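Local coordinates for HutD family protein (Pseudomonas aeruginosa, PDB 1YLL) that is of unknown function but belongs to the HutD family of cupin-like beta-barrel proteins, probably linked to histidine utilisation, at residues 63-68 / 108-113. Residues are numbered along the deposited sequence; the frame is centred on the assembly and turned at random.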
ATOM      1  N   ARG D  63       4.124 -22.239  26.688  1.00 11.81           N
ATOM      2  CA  ARG D  63       5.127 -22.121  25.628  1.00 11.56           C
ATOM      3  C   ARG D  63       4.592 -22.695  24.333  1.00 11.16           C
ATOM      4  O   ARG D  63       3.817 -23.656  24.318  1.00 10.42           O
ATOM      5  CB  ARG D  63       6.407 -22.888  26.012  1.00 12.46           C
ATOM      6  CG  ARG D  63       7.114 -22.385  27.281  1.00 11.07           C
ATOM      7  CD  ARG D  63       8.532 -22.973  27.404  1.00 13.12           C
ATOM      8  NE  ARG D  63       9.357 -22.642  26.234  1.00 14.63           N
ATOM      9  CZ  ARG D  63      10.663 -22.888  26.150  1.00 19.83           C
ATOM     10  NH1 ARG D  63      11.293 -23.466  27.162  1.00 18.64           N
ATOM     11  NH2 ARG D  63      11.354 -22.544  25.056  1.00 18.96           N
ATOM     12  N   ILE D  64       5.011 -22.084  23.225  1.00 11.22           N
ATOM     13  CA  ILE D  64       4.687 -22.642  21.907  1.00 12.92           C
ATOM     14  C   ILE D  64       6.033 -22.541  21.179  1.00 11.63           C
ATOM     15  O   ILE D  64       6.592 -21.449  21.034  1.00 13.14           O
ATOM     16  CB  ILE D  64       3.652 -21.838  21.136  1.00 12.59           C
ATOM     17  CG1 ILE D  64       2.376 -21.663  21.976  1.00 13.87           C
ATOM     18  CG2 ILE D  64       3.306 -22.584  19.840  1.00 13.88           C
ATOM     19  CD1 ILE D  64       1.210 -21.051  21.151  1.00 13.99           C
ATOM     20  N   ILE D  65       6.544 -23.674  20.703  1.00 11.34           N
ATOM     21  CA  ILE D  65       7.834 -23.664  20.027  1.00 11.84           C
ATOM     22  C   ILE D  65       7.669 -24.210  18.617  1.00 11.64           C
ATOM     23  O   ILE D  65       6.813 -25.054  18.370  1.00 12.21           O
ATOM     24  CB  ILE D  65       8.831 -24.568  20.807  1.00 11.72           C
ATOM     25  CG1 ILE D  65      10.233 -24.444  20.231  1.00 15.62           C
ATOM     26  CG2 ILE D  65       8.343 -26.019  20.787  1.00 15.01           C
ATOM     27  CD1 ILE D  65      11.270 -24.798  21.253  1.00 17.37           C
ATOM     28  N   SER D  66       8.479 -23.690  17.702  1.00 11.55           N
ATOM     29  CA  SER D  66       8.475 -24.146  16.318  1.00 11.03           C
ATOM     30  C   SER D  66       9.910 -24.280  15.802  1.00 11.69           C
ATOM     31  O   SER D  66      10.717 -23.405  16.020  1.00 12.98           O
ATOM     32  CB  SER D  66       7.775 -23.144  15.377  1.00 11.78           C
ATOM     33  OG  SER D  66       6.416 -22.926  15.682  1.00 15.67           O
ATOM     34  N   VAL D  67      10.229 -25.389  15.142  1.00 13.00           N
ATOM     35  CA  VAL D  67      11.543 -25.488  14.534  1.00 12.05           C
ATOM     36  C   VAL D  67      11.571 -24.550  13.311  1.00 13.15           C
ATOM     37  O   VAL D  67      10.568 -24.442  12.594  1.00 13.97           O
ATOM     38  CB  VAL D  67      11.837 -26.918  14.028  1.00 14.86           C
ATOM     39  CG1 VAL D  67      13.073 -26.899  13.092  1.00 15.59           C
ATOM     40  CG2 VAL D  67      12.075 -27.840  15.223  1.00 15.09           C
ATOM     41  N   LEU D  68      12.696 -23.870  13.095  1.00 14.47           N
ATOM     42  CA  LEU D  68      12.860 -22.976  11.934  1.00 17.99           C
ATOM     43  C   LEU D  68      13.803 -23.558  10.885  1.00 20.95           C
ATOM     44  O   LEU D  68      13.484 -23.605   9.694  1.00 26.11           O
ATOM     45  CB  LEU D  68      13.482 -21.657  12.341  1.00 19.35           C
ATOM     46  CG  LEU D  68      12.666 -20.687  13.163  1.00 15.92           C
ATOM     47  CD1 LEU D  68      13.504 -19.452  13.374  1.00 19.79           C
ATOM     48  CD2 LEU D  68      11.350 -20.352  12.410  1.00 17.73           C
ATOM     49  N   ILE D 108      19.725 -27.137  15.425  1.00 18.70           N
ATOM     50  CA  ILE D 108      18.542 -26.528  14.837  1.00 17.40           C
ATOM     51  C   ILE D 108      18.426 -25.115  15.388  1.00 14.55           C
ATOM     52  O   ILE D 108      19.166 -24.717  16.280  1.00 15.28           O
ATOM     53  CB  ILE D 108      17.203 -27.259  15.218  1.00 15.74           C
ATOM     54  CG1 ILE D 108      17.046 -27.312  16.734  1.00 15.83           C
ATOM     55  CG2 ILE D 108      17.178 -28.706  14.664  1.00 16.40           C
ATOM     56  CD1 ILE D 108      15.693 -27.908  17.132  1.00 21.49           C
ATOM     57  N   ARG D 109      17.492 -24.375  14.826  1.00 17.60           N
ATOM     58  CA  ARG D 109      17.165 -23.038  15.313  1.00 15.63           C
ATOM     59  C   ARG D 109      15.664 -23.123  15.457  1.00 15.04           C
ATOM     60  O   ARG D 109      14.973 -23.752  14.638  1.00 13.67           O
ATOM     61  CB  ARG D 109      17.503 -21.940  14.304  1.00 18.26           C
ATOM     62  CG  ARG D 109      18.992 -21.841  13.990  1.00 20.48           C
ATOM     63  CD  ARG D 109      19.325 -20.494  13.344  1.00 24.34           C
ATOM     64  NE  ARG D 109      19.458 -19.451  14.363  1.00 27.00           N
ATOM     65  CZ  ARG D 109      19.412 -18.145  14.110  1.00 27.12           C
ATOM     66  NH1 ARG D 109      19.231 -17.726  12.873  1.00 29.44           N
ATOM     67  NH2 ARG D 109      19.552 -17.264  15.092  1.00 26.65           N
ATOM     68  N   ASP D 110      15.143 -22.514  16.516  1.00 15.71           N
ATOM     69  CA  ASP D 110      13.715 -22.553  16.724  1.00 15.22           C
ATOM     70  C   ASP D 110      13.184 -21.152  16.995  1.00 16.63           C
ATOM     71  O   ASP D 110      13.950 -20.200  17.153  1.00 18.29           O
ATOM     72  CB  ASP D 110      13.326 -23.498  17.875  1.00 19.70           C
ATOM     73  CG  ASP D 110      13.967 -23.147  19.192  1.00 24.56           C
ATOM     74  OD1 ASP D 110      14.172 -21.942  19.505  1.00 28.78           O
ATOM     75  OD2 ASP D 110      14.245 -24.106  19.945  1.00 31.10           O
ATOM     76  N   PHE D 111      11.864 -21.052  16.971  1.00 12.29           N
ATOM     77  CA  PHE D 111      11.147 -19.806  17.190  1.00 13.45           C
ATOM     78  C   PHE D 111      10.258 -20.109  18.406  1.00 10.74           C
ATOM     79  O   PHE D 111       9.522 -21.105  18.406  1.00 10.76           O
ATOM     80  CB  PHE D 111      10.332 -19.546  15.928  1.00 14.37           C
ATOM     81  CG  PHE D 111       9.442 -18.355  16.006  1.00 14.83           C
ATOM     82  CD1 PHE D 111       9.985 -17.058  16.073  1.00 17.24           C
ATOM     83  CD2 PHE D 111       8.070 -18.508  15.981  1.00 15.28           C
ATOM     84  CE1 PHE D 111       9.150 -15.950  16.121  1.00 18.73           C
ATOM     85  CE2 PHE D 111       7.227 -17.390  16.024  1.00 15.79           C
ATOM     86  CZ  PHE D 111       7.770 -16.120  16.098  1.00 15.17           C
ATOM     87  N   ASN D 112      10.317 -19.237  19.418  1.00  9.49           N
ATOM     88  CA  ASN D 112       9.620 -19.505  20.673  1.00 11.54           C
ATOM     89  C   ASN D 112       8.722 -18.395  21.117  1.00 12.27           C
ATOM     90  O   ASN D 112       9.164 -17.266  21.133  1.00 12.76           O
ATOM     91  CB  ASN D 112      10.655 -19.645  21.805  1.00 15.98           C
ATOM     92  CG  ASN D 112      11.279 -21.021  21.891  1.00 22.22           C
ATOM     93  OD1 ASN D 112      10.618 -21.986  22.265  1.00 25.39           O
ATOM     94  ND2 ASN D 112      12.561 -21.110  21.558  1.00 27.00           N
ATOM     95  N   LEU D 113       7.485 -18.724  21.519  1.00 10.55           N
ATOM     96  CA  LEU D 113       6.600 -17.718  22.126  1.00 10.94           C
ATOM     97  C   LEU D 113       6.450 -18.236  23.559  1.00 11.20           C
ATOM     98  O   LEU D 113       6.177 -19.401  23.737  1.00 10.79           O
ATOM     99  CB  LEU D 113       5.192 -17.767  21.507  1.00 11.95           C
ATOM    100  CG  LEU D 113       4.179 -16.606  21.626  1.00 22.39           C
ATOM    101  CD1 LEU D 113       2.791 -17.131  21.816  1.00 17.12           C
ATOM    102  CD2 LEU D 113       4.550 -15.577  22.657  1.00 18.74           C
TER
HETATM  103  O   HOH W   1       8.468 -21.549  23.797  1.00 17.45           O
HETATM  104  O   HOH W   2       6.613 -21.054  17.978  1.00 12.79           O
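Ile65 and Asn112 face each other as a non-hydrogen-bonded antiparallel pair, their side chains lying side by side and pointing the same way. With CG1 anti to the backbone N (chi1 -173°), the Ile65 chain runs past the amide oxygen: CB lies 3.5 Å from Asn112 OD1, CG1 comes closer to the same oxygen, and CD1 reaches between it and the carboxylate of Asp110, 3.3 Å from Asp110 OD2. Arg63, bent at chi3, brings NH2 2.9 Å from Asn112 OD1, a hydrogen bond (N-H...O 147°) in which OD1 lies near the guanidinium plane while NH2 stands above the amide plane, 69° out of it, rather than on a lone pair. A water accepts from Arg63 NE at 2.8 Å, also at the guanidinium edge.

The backbone pairing is regular: Ile64 with Leu113 and Ser66 with Phe111 each exchange two hydrogen bonds, and Leu68 N adds one to Arg109 O at 2.8 Å. Leu68 CD2 packs 3.7 Å from Phe111 CB, while Ser66 OG is hydrogen-bonded to Trp126 NE1 on strand 120-129. Strands 62-69 and 108-115 are adjacent inner strands of an antiparallel sheet, bordered by 91-94 and 42-49 respectively, an arrangement consistent with the beta-barrel of the cupin fold.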